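PDB 5B89: cysteine desulfurase from Thermococcus onnurineus, which probably catalyses the pyridoxal-phosphate-dependent removal of sulfur from L-cysteine, yielding L-alanine and handing the sulfur to a carrier. Local coordinates for residues B[43-49]-B[235-240]; B[129-133]-B[157-163]; B[226-230]-B[247-253]. All blocks are in the same frame, centred on the assembly; numbering follows the deposited sequence.

Contact 1 (B[43-49]-B[235-240]); sequences TATSLTP and HKGPMG. With ALA (alanine), chain H; PLP (pyridoxal-5'-phosphate), chain G.
T43 O lies along the aliphatic arm of K236, 3.5 Å from its CE, and accepts a hydrogen bond from Q213. The arm runs extended beyond CG and ends in a covalent bond from NZ to C4A of pyridoxal phosphate (1.4 Å). A44 O comes next, at the edge of the H235 ring, 3.3 Å from CE1. T43 and A44 line the pocket of alanine, bound by N185 and R391. T45 brings its hydroxyl to the same imidazole. With OG1 anti to the backbone N (chi1 -154°), it meets H235 ND1 at 2.7 Å, and either atom could be the donor. The other ring nitrogen, H235 NE2, donates to phosphate atom O1P at 2.9 Å (157° at the hydrogen). The imidazole is therefore held at both nitrogens. A histidine followed by the cofactor lysine, in the loop after strand 229-233, is the cofactor-anchoring pair of class-V aminotransferases, which have the fold-type I architecture of PLP enzymes. R64 of the second subunit also bonds to T45 OG1. S46 N donates almost straight to H235 O, 3.0 Å away (169°). S46 OG lies 2.7 Å from K236 O and accepts from a water. That water also donates to G240 O and bonds to T48 OG1, which R64 of the second subunit holds as well. The P49 ring crosses M239 at about a right angle, P49 CD 3.8 Å from M239 CB.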
loop_
_atom_site.group_PDB
_atom_site.type_symbol
_atom_site.label_atom_id
_atom_site.label_comp_id
_atom_site.label_asym_id
_atom_site.label_seq_id
_atom_site.Cartn_x
_atom_site.Cartn_y
_atom_site.Cartn_z
ATOM N N THR B 43 18.623 -6.557 -4.559
ATOM C CA THR B 43 17.480 -7.395 -5.012
ATOM C C THR B 43 16.384 -7.290 -3.980
ATOM O O THR B 43 15.163 -7.293 -4.371
ATOM C CB THR B 43 17.935 -8.806 -5.290
ATOM O OG1 THR B 43 18.786 -8.698 -6.443
ATOM C CG2 THR B 43 16.805 -9.682 -5.649
ATOM N N ALA B 44 16.707 -7.193 -2.670
ATOM C CA ALA B 44 15.726 -7.111 -1.619
ATOM C C ALA B 44 15.111 -5.740 -1.622
ATOM O O ALA B 44 13.864 -5.626 -1.560
ATOM C CB ALA B 44 16.301 -7.417 -0.283
ATOM N N THR B 45 15.938 -4.737 -1.704
ATOM C CA THR B 45 15.477 -3.375 -1.766
ATOM C C THR B 45 16.688 -2.493 -2.077
ATOM O O THR B 45 17.748 -2.826 -1.739
ATOM C CB THR B 45 14.752 -2.937 -0.454
ATOM O OG1 THR B 45 13.824 -1.900 -0.708
ATOM C CG2 THR B 45 15.721 -2.479 0.591
ATOM N N SER B 46 16.462 -1.398 -2.751
ATOM C CA SER B 46 17.553 -0.488 -3.014
ATOM C C SER B 46 17.758 0.500 -1.885
ATOM O O SER B 46 16.947 0.617 -1.044
ATOM C CB SER B 46 17.279 0.326 -4.286
ATOM O OG SER B 46 16.103 1.089 -4.186
ATOM N N LEU B 47 18.889 1.192 -1.918
ATOM C CA LEU B 47 19.152 2.293 -1.037
ATOM C C LEU B 47 18.455 3.461 -1.743
ATOM O O LEU B 47 18.193 3.410 -2.872
ATOM C CB LEU B 47 20.650 2.577 -0.901
ATOM C CG LEU B 47 21.381 1.446 -0.231
ATOM C CD1 LEU B 47 22.857 1.826 -0.129
ATOM C CD2 LEU B 47 20.805 1.218 1.150
ATOM N N THR B 48 18.153 4.499 -1.012
ATOM C CA THR B 48 17.360 5.602 -1.496
ATOM C C THR B 48 18.130 6.923 -1.508
ATOM O O THR B 48 18.603 7.315 -0.532
ATOM C CB THR B 48 16.119 5.740 -0.571
ATOM O OG1 THR B 48 15.473 4.474 -0.406
ATOM C CG2 THR B 48 15.140 6.763 -1.093
ATOM N N PRO B 49 18.224 7.565 -2.648
ATOM C CA PRO B 49 18.974 8.840 -2.722
ATOM C C PRO B 49 18.218 9.952 -1.996
ATOM O O PRO B 49 17.003 10.043 -1.978
ATOM C CB PRO B 49 19.022 9.096 -4.215
ATOM C CG PRO B 49 18.329 8.000 -4.903
ATOM C CD PRO B 49 17.730 7.069 -3.924
ATOM N N HIS B 235 10.363 0.234 -4.562
ATOM C CA HIS B 235 11.487 0.165 -3.619
ATOM C C HIS B 235 12.730 -0.565 -4.054
ATOM O O HIS B 235 13.709 -0.566 -3.410
ATOM C CB HIS B 235 11.046 -0.401 -2.274
ATOM C CG HIS B 235 10.704 -1.854 -2.298
ATOM N ND1 HIS B 235 11.613 -2.814 -1.968
ATOM C CD2 HIS B 235 9.573 -2.507 -2.622
ATOM C CE1 HIS B 235 11.062 -3.995 -2.096
ATOM N NE2 HIS B 235 9.818 -3.842 -2.484
ATOM N N LYS B 236 12.595 -1.191 -5.197
ATOM C CA LYS B 236 13.686 -1.944 -5.792
ATOM C C LYS B 236 14.501 -1.095 -6.765
ATOM O O LYS B 236 14.928 -0.089 -6.373
ATOM C CB LYS B 236 13.176 -3.256 -6.391
ATOM C CG LYS B 236 12.728 -4.256 -5.296
ATOM C CD LYS B 236 12.167 -5.552 -5.808
ATOM C CE LYS B 236 11.743 -6.505 -4.680
ATOM N NZ LYS B 236 11.899 -7.848 -5.251
ATOM N N GLY B 237 14.693 -1.522 -8.016
ATOM C CA GLY B 237 15.541 -0.788 -8.860
ATOM C C GLY B 237 15.218 0.670 -9.091
ATOM O O GLY B 237 16.111 1.493 -9.349
ATOM N N PRO B 238 13.923 1.078 -9.076
ATOM C CA PRO B 238 13.590 2.484 -9.341
ATOM C C PRO B 238 14.073 3.483 -8.257
ATOM O O PRO B 238 13.836 4.682 -8.440
ATOM C CB PRO B 238 12.036 2.514 -9.405
ATOM C CG PRO B 238 11.705 1.153 -9.892
ATOM C CD PRO B 238 12.704 0.248 -9.207
ATOM N N MET B 239 14.602 2.992 -7.130
ATOM C CA MET B 239 15.209 3.848 -6.079
ATOM C C MET B 239 14.050 4.672 -5.420
ATOM O O MET B 239 14.318 5.797 -4.950
ATOM C CB MET B 239 16.345 4.785 -6.595
ATOM C CG MET B 239 17.525 3.880 -6.884
ATOM S SD MET B 239 18.962 4.978 -7.244
ATOM C CE MET B 239 19.932 4.083 -8.389
ATOM N N GLY B 240 12.858 4.159 -5.357
ATOM C CA GLY B 240 11.721 4.759 -4.702
ATOM C C GLY B 240 11.561 4.236 -3.311
ATOM O O GLY B 240 12.259 3.434 -2.773
HETATM N N ALA H . 12.238 -10.006 -4.379
HETATM C CA ALA H . 13.105 -9.680 -3.142
HETATM C C ALA H . 14.064 -10.774 -2.613
HETATM O O ALA H . 14.355 -11.680 -3.429
HETATM C CB ALA H . 12.356 -9.154 -1.902
HETATM O OXT ALA H . 14.669 -10.773 -1.477
HETATM N N1 PLP G . 9.059 -10.900 -8.058
HETATM C C2 PLP G . 10.411 -10.785 -8.172
HETATM C C2A PLP G . 11.143 -11.339 -9.374
HETATM C C3 PLP G . 11.082 -10.169 -7.101
HETATM O O3 PLP G . 12.429 -10.024 -7.165
HETATM C C4 PLP G . 10.350 -9.629 -6.012
HETATM C C4A PLP G . 11.170 -9.004 -4.815
HETATM C C5 PLP G . 8.935 -9.731 -6.035
HETATM C C6 PLP G . 8.285 -10.389 -7.056
HETATM C C5A PLP G . 8.151 -9.193 -4.842
HETATM O O4P PLP G . 8.280 -7.739 -4.809
HETATM P P PLP G . 7.584 -7.110 -3.576
HETATM O O1P PLP G . 7.910 -5.699 -3.694
HETATM O O2P PLP G . 8.243 -7.762 -2.359
HETATM O O3P PLP G . 6.167 -7.443 -3.627
HETATM O O HOH W 1 14.955 3.090 -2.657
#

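Contact 2 (B[129-133]-B[157-163]); sequences TTPYE and GDDEGNL
Y132 OH donates to D158 O at 2.7 Å. The hydroxyl lies in the carbonyl plane, on a lone pair of the oxygen. D158 O has a second donor, G161 N, which closes the type I turn from D158 to G161. Within each segment, further bonds shape the turns. T130 OG1 accepts from Y132 N at 3.0 Å, forming an ST turn, and donates to E133 OE2 at 2.6 Å. D158 OD1 forms an Asx turn. It accepts from E160 N and N162 N, which reach it from opposite faces of the carboxylate.

Packing centres on the Y132 ring. CG of Y132 stands anti to the carbonyl carbon (chi1 -42°), which sends the ring out to the 157-163 loop. G161 CA lies over one face, 3.3 Å from Y132 CZ. P131 CG covers the centre of the opposite face, 3.8 Å above the plane. L163 CD2 meets the ring edge, 3.8 Å from Y132 CE2, and the same methyl group also touches T130 CB at 4.1 Å. K383 and V380 of helix 378-384 touch Y132 too.

Both segments follow neighbouring parallel strands, 126-129 and 151-154. The contact joins the loops at the C-terminal ends of these strands, across a beta-alpha-beta crossover through helix 139-148. Y132 is about 9 Å from the cofactor at nearest atoms, and H134, just beyond this segment, binds that cofactor.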
loop_
_atom_site.group_PDB
_atom_site.type_symbol
_atom_site.label_atom_id
_atom_site.label_comp_id
_atom_site.label_asym_id
_atom_site.label_seq_id
_atom_site.Cartn_x
_atom_site.Cartn_y
_atom_site.Cartn_z
ATOM N N THR B 129 3.822 -20.845 -16.737
ATOM C CA THR B 129 4.805 -19.965 -16.126
ATOM C C THR B 129 6.156 -20.640 -16.195
ATOM O O THR B 129 6.314 -21.634 -16.830
ATOM C CB THR B 129 4.329 -19.598 -14.742
ATOM O OG1 THR B 129 5.211 -18.623 -14.188
ATOM C CG2 THR B 129 4.442 -20.765 -13.806
ATOM N N THR B 130 7.158 -20.051 -15.549
ATOM C CA THR B 130 8.523 -20.628 -15.465
ATOM C C THR B 130 8.641 -21.426 -14.178
ATOM O O THR B 130 7.969 -21.168 -13.220
ATOM C CB THR B 130 9.654 -19.580 -15.581
ATOM O OG1 THR B 130 9.903 -18.995 -14.285
ATOM C CG2 THR B 130 9.415 -18.547 -16.545
ATOM N N PRO B 131 9.672 -22.241 -14.084
ATOM C CA PRO B 131 9.899 -22.936 -12.843
ATOM C C PRO B 131 10.749 -22.141 -11.911
ATOM O O PRO B 131 11.120 -22.680 -10.923
ATOM C CB PRO B 131 10.709 -24.153 -13.248
ATOM C CG PRO B 131 11.384 -23.757 -14.483
ATOM C CD PRO B 131 10.530 -22.726 -15.161
ATOM N N TYR B 132 11.055 -20.907 -12.216
ATOM C CA TYR B 132 11.941 -20.145 -11.373
ATOM C C TYR B 132 11.295 -18.968 -10.695
ATOM O O TYR B 132 11.967 -18.117 -10.165
ATOM C CB TYR B 132 13.108 -19.615 -12.206
ATOM C CG TYR B 132 13.736 -20.545 -13.218
ATOM C CD1 TYR B 132 14.588 -21.539 -12.834
ATOM C CD2 TYR B 132 13.549 -20.358 -14.528
ATOM C CE1 TYR B 132 15.191 -22.366 -13.755
ATOM C CE2 TYR B 132 14.141 -21.165 -15.447
ATOM C CZ TYR B 132 14.958 -22.184 -15.046
ATOM O OH TYR B 132 15.514 -22.976 -15.979
ATOM N N GLU B 133 9.986 -18.940 -10.739
ATOM C CA GLU B 133 9.282 -17.829 -10.192
ATOM C C GLU B 133 9.402 -17.574 -8.688
ATOM O O GLU B 133 9.443 -18.470 -7.935
ATOM C CB GLU B 133 7.807 -17.961 -10.544
ATOM C CG GLU B 133 7.483 -17.999 -12.034
ATOM C CD GLU B 133 7.894 -16.741 -12.807
ATOM O OE1 GLU B 133 7.594 -15.651 -12.328
ATOM O OE2 GLU B 133 8.505 -16.879 -13.855
ATOM N N GLY B 157 13.471 -25.802 -18.402
ATOM C CA GLY B 157 14.689 -25.048 -18.400
ATOM C C GLY B 157 15.776 -25.751 -17.623
ATOM O O GLY B 157 15.546 -26.702 -16.992
ATOM N N ASP B 158 16.970 -25.195 -17.718
ATOM C CA ASP B 158 18.150 -25.732 -17.083
ATOM C C ASP B 158 18.459 -25.145 -15.711
ATOM O O ASP B 158 17.749 -24.334 -15.224
ATOM C CB ASP B 158 19.328 -25.702 -18.053
ATOM C CG ASP B 158 19.885 -24.327 -18.276
ATOM O OD1 ASP B 158 19.615 -23.435 -17.507
ATOM O OD2 ASP B 158 20.589 -24.149 -19.225
ATOM N N ASP B 159 19.493 -25.632 -15.070
ATOM C CA ASP B 159 19.826 -25.202 -13.743
ATOM C C ASP B 159 20.394 -23.797 -13.670
ATOM O O ASP B 159 20.474 -23.250 -12.625
ATOM C CB ASP B 159 20.765 -26.214 -13.072
ATOM C CG ASP B 159 20.035 -27.452 -12.577
ATOM O OD1 ASP B 159 18.818 -27.517 -12.696
ATOM O OD2 ASP B 159 20.707 -28.359 -12.099
ATOM N N GLU B 160 20.744 -23.232 -14.793
ATOM C CA GLU B 160 21.253 -21.896 -14.859
ATOM C C GLU B 160 20.119 -20.920 -15.004
ATOM O O GLU B 160 20.319 -19.788 -14.912
ATOM C CB GLU B 160 22.130 -21.728 -16.092
ATOM C CG GLU B 160 23.510 -22.270 -15.958
ATOM C CD GLU B 160 24.429 -21.925 -17.111
ATOM O OE1 GLU B 160 24.134 -21.147 -18.005
ATOM O OE2 GLU B 160 25.510 -22.446 -17.077
ATOM N N GLY B 161 18.931 -21.414 -15.266
ATOM C CA GLY B 161 17.781 -20.577 -15.509
ATOM C C GLY B 161 17.444 -20.358 -16.977
ATOM O O GLY B 161 16.575 -19.646 -17.237
ATOM N N ASN B 162 18.143 -20.978 -17.899
ATOM C CA ASN B 162 17.864 -20.764 -19.297
ATOM C C ASN B 162 16.664 -21.601 -19.731
ATOM O O ASN B 162 16.677 -22.769 -19.644
ATOM C CB ASN B 162 19.037 -21.123 -20.190
ATOM C CG ASN B 162 20.352 -20.528 -19.755
ATOM O OD1 ASN B 162 21.268 -21.242 -19.400
ATOM N ND2 ASN B 162 20.468 -19.285 -19.868
ATOM N N LEU B 163 15.640 -20.925 -20.191
ATOM C CA LEU B 163 14.471 -21.584 -20.639
ATOM C C LEU B 163 14.670 -22.215 -22.020
ATOM O O LEU B 163 15.343 -21.721 -22.835
ATOM C CB LEU B 163 13.301 -20.594 -20.762
ATOM C CG LEU B 163 12.785 -19.960 -19.489
ATOM C CD1 LEU B 163 11.930 -18.736 -19.842
ATOM C CD2 LEU B 163 12.029 -20.923 -18.613
#

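Contact 3 (B[226-230]-B[247-253]); sequences HADFL and LYIREEF
Strands 229-233 and 245-249 form an antiparallel beta hairpin, in which L230 faces Y248 as a hydrogen-bonded pair and F229 faces I249 as a non-hydrogen-bonded one. L230 N donates to Y248 O at 3.1 Å. Y248 N returns a bond to L230 O at 2.8 Å. Just past the strand end, R250 N gives D228 O a nearly straight bond of 2.9 Å (174°).

Beyond the backbone ladder, D228 and R250 lie side by side and point the same way. NE and NH2 of R250 both reach D228 OD1, each at 2.8 Å, in a salt bridge at the guanidinium edge. The other carboxylate oxygen, D228 OD2, accepts from F207 N on strand 206-210. E252 OE2 takes R250 NH2 from within 247-253, so one guanidinium serves two acids.

The hairpin belongs to the large mixed sheet of the aminotransferase fold. There, 245-249 runs antiparallel to both its neighbours. On the sheet face that carries F229 and I249, the F229 ring meets F253 obliquely, centroids 5.2 Å apart and planes at 54°. Helix 106-117 packs on F229 from the same chain. On the other face, Y248 has CG anti to its N (chi1 163°). Its ring edge turns to the loop before strand 229-233, with Y248 CE2 3.5 Å from A227 O.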
loop_
_atom_site.group_PDB
_atom_site.type_symbol
_atom_site.label_atom_id
_atom_site.label_comp_id
_atom_site.label_asym_id
_atom_site.label_seq_id
_atom_site.Cartn_x
_atom_site.Cartn_y
_atom_site.Cartn_z
ATOM N N HIS B 226 5.504 -6.895 -25.316
ATOM C CA HIS B 226 4.167 -7.409 -25.618
ATOM C C HIS B 226 3.326 -7.744 -24.434
ATOM O O HIS B 226 2.500 -8.608 -24.373
ATOM C CB HIS B 226 4.188 -8.646 -26.556
ATOM C CG HIS B 226 5.063 -8.484 -27.761
ATOM N ND1 HIS B 226 6.359 -8.970 -27.896
ATOM C CD2 HIS B 226 4.815 -7.726 -28.848
ATOM C CE1 HIS B 226 6.830 -8.571 -29.079
ATOM N NE2 HIS B 226 5.910 -7.827 -29.672
ATOM N N ALA B 227 3.526 -6.929 -23.372
ATOM C CA ALA B 227 2.800 -7.129 -22.127
ATOM C C ALA B 227 1.316 -6.699 -22.180
ATOM O O ALA B 227 1.007 -5.671 -22.685
ATOM C CB ALA B 227 3.523 -6.335 -20.978
ATOM N N ASP B 228 0.494 -7.553 -21.608
ATOM C CA ASP B 228 -0.885 -7.222 -21.303
ATOM C C ASP B 228 -1.033 -6.705 -19.839
ATOM O O ASP B 228 -1.841 -5.810 -19.585
ATOM C CB ASP B 228 -1.787 -8.403 -21.512
ATOM C CG ASP B 228 -1.808 -8.829 -23.039
ATOM O OD1 ASP B 228 -1.937 -7.951 -23.886
ATOM O OD2 ASP B 228 -1.666 -10.051 -23.197
ATOM N N PHE B 229 -0.262 -7.297 -18.936
ATOM C CA PHE B 229 -0.181 -6.835 -17.526
ATOM C C PHE B 229 1.255 -6.865 -17.204
ATOM O O PHE B 229 2.019 -7.759 -17.606
ATOM C CB PHE B 229 -0.966 -7.734 -16.625
ATOM C CG PHE B 229 -2.435 -7.749 -16.922
ATOM C CD1 PHE B 229 -2.933 -8.563 -17.880
ATOM C CD2 PHE B 229 -3.316 -6.977 -16.187
ATOM C CE1 PHE B 229 -4.303 -8.556 -18.143
ATOM C CE2 PHE B 229 -4.681 -6.930 -16.468
ATOM C CZ PHE B 229 -5.153 -7.734 -17.416
ATOM N N LEU B 230 1.653 -5.893 -16.353
ATOM C CA LEU B 230 3.068 -5.802 -15.906
ATOM C C LEU B 230 3.126 -5.236 -14.524
ATOM O O LEU B 230 2.374 -4.302 -14.265
ATOM C CB LEU B 230 3.922 -5.071 -16.860
ATOM C CG LEU B 230 5.423 -4.999 -16.552
ATOM C CD1 LEU B 230 6.230 -4.980 -17.788
ATOM C CD2 LEU B 230 5.722 -3.773 -15.739
ATOM N N LEU B 247 0.883 -1.592 -11.228
ATOM C CA LEU B 247 0.239 -2.565 -12.084
ATOM C C LEU B 247 -0.139 -1.856 -13.377
ATOM O O LEU B 247 -0.960 -0.920 -13.400
ATOM C CB LEU B 247 -0.953 -3.213 -11.462
ATOM C CG LEU B 247 -1.775 -4.194 -12.391
ATOM C CD1 LEU B 247 -0.894 -5.276 -12.828
ATOM C CD2 LEU B 247 -3.019 -4.641 -11.674
ATOM N N TYR B 248 0.469 -2.315 -14.494
ATOM C CA TYR B 248 0.032 -1.911 -15.818
ATOM C C TYR B 248 -0.983 -2.843 -16.328
ATOM O O TYR B 248 -0.836 -4.061 -16.250
ATOM C CB TYR B 248 1.252 -1.966 -16.769
ATOM C CG TYR B 248 0.967 -1.979 -18.275
ATOM C CD1 TYR B 248 0.594 -0.821 -18.926
ATOM C CD2 TYR B 248 0.992 -3.139 -18.947
ATOM C CE1 TYR B 248 0.394 -0.821 -20.258
ATOM C CE2 TYR B 248 0.760 -3.160 -20.280
ATOM C CZ TYR B 248 0.439 -1.998 -20.907
ATOM O OH TYR B 248 0.180 -1.922 -22.326
ATOM N N ILE B 249 -2.078 -2.237 -16.802
ATOM C CA ILE B 249 -3.216 -2.933 -17.445
ATOM C C ILE B 249 -3.416 -2.380 -18.803
ATOM O O ILE B 249 -3.788 -1.216 -19.001
ATOM C CB ILE B 249 -4.500 -2.748 -16.657
ATOM C CG1 ILE B 249 -4.365 -3.194 -15.184
ATOM C CG2 ILE B 249 -5.664 -3.418 -17.359
ATOM C CD1 ILE B 249 -5.526 -2.823 -14.312
ATOM N N ARG B 250 -3.089 -3.178 -19.842
ATOM C CA ARG B 250 -3.321 -2.656 -21.205
ATOM C C ARG B 250 -4.829 -2.421 -21.479
ATOM O O ARG B 250 -5.683 -3.144 -21.035
ATOM C CB ARG B 250 -2.767 -3.754 -22.151
ATOM C CG ARG B 250 -2.764 -3.331 -23.622
ATOM C CD ARG B 250 -1.810 -4.054 -24.532
ATOM N NE ARG B 250 -2.397 -5.276 -24.721
ATOM C CZ ARG B 250 -3.157 -5.615 -25.792
ATOM N NH1 ARG B 250 -3.549 -4.694 -26.699
ATOM N NH2 ARG B 250 -3.575 -6.898 -25.915
ATOM N N GLU B 251 -5.024 -1.301 -22.173
ATOM C CA GLU B 251 -6.376 -0.792 -22.334
ATOM C C GLU B 251 -7.387 -1.743 -22.932
ATOM O O GLU B 251 -8.573 -1.705 -22.632
ATOM C CB GLU B 251 -6.352 0.540 -23.099
ATOM C CG GLU B 251 -5.927 0.496 -24.506
ATOM C CD GLU B 251 -5.915 1.870 -25.215
ATOM O OE1 GLU B 251 -6.526 2.811 -24.701
ATOM O OE2 GLU B 251 -5.248 1.942 -26.243
ATOM N N GLU B 252 -6.890 -2.654 -23.790
ATOM C CA GLU B 252 -7.758 -3.640 -24.258
ATOM C C GLU B 252 -8.434 -4.520 -23.244
ATOM O O GLU B 252 -9.478 -5.163 -23.502
ATOM C CB GLU B 252 -7.098 -4.441 -25.351
ATOM C CG GLU B 252 -6.634 -5.797 -25.010
ATOM C CD GLU B 252 -6.526 -6.683 -26.271
ATOM O OE1 GLU B 252 -6.997 -7.867 -26.270
ATOM O OE2 GLU B 252 -5.953 -6.189 -27.276
ATOM N N PHE B 253 -7.932 -4.606 -21.970
ATOM C CA PHE B 253 -8.547 -5.304 -20.906
ATOM C C PHE B 253 -9.403 -4.514 -19.967
ATOM O O PHE B 253 -9.949 -5.094 -19.037
ATOM C CB PHE B 253 -7.409 -6.024 -20.078
ATOM C CG PHE B 253 -6.724 -7.057 -20.915
ATOM C CD1 PHE B 253 -7.212 -8.373 -20.986
ATOM C CD2 PHE B 253 -5.666 -6.676 -21.705
ATOM C CE1 PHE B 253 -6.571 -9.295 -21.837
ATOM C CE2 PHE B 253 -5.090 -7.599 -22.545
ATOM C CZ PHE B 253 -5.544 -8.864 -22.591
#

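All three contacts are largely buried, but their centres lie about 24 to 25 Å apart and none touches another. Contact 1 is the most central, about 10 Å from the chain centre, and every touching residue in it is buried. It alone holds cofactor-binding residues, and R64 of the second subunit reaches into it. Contacts 2 and 3, about 17 and 16 Å from the centre, reach partly exposed residues. Contacts 1 and 3 share a hairpin: 235-240 lies in its connection and contact 3 at its strand ends. Their chemistry follows their place: a covalent cofactor link and side-chain and backbone hydrogen bonds in 1, one aromatic ring between turns in 2, strand pairing and a salt bridge in 3.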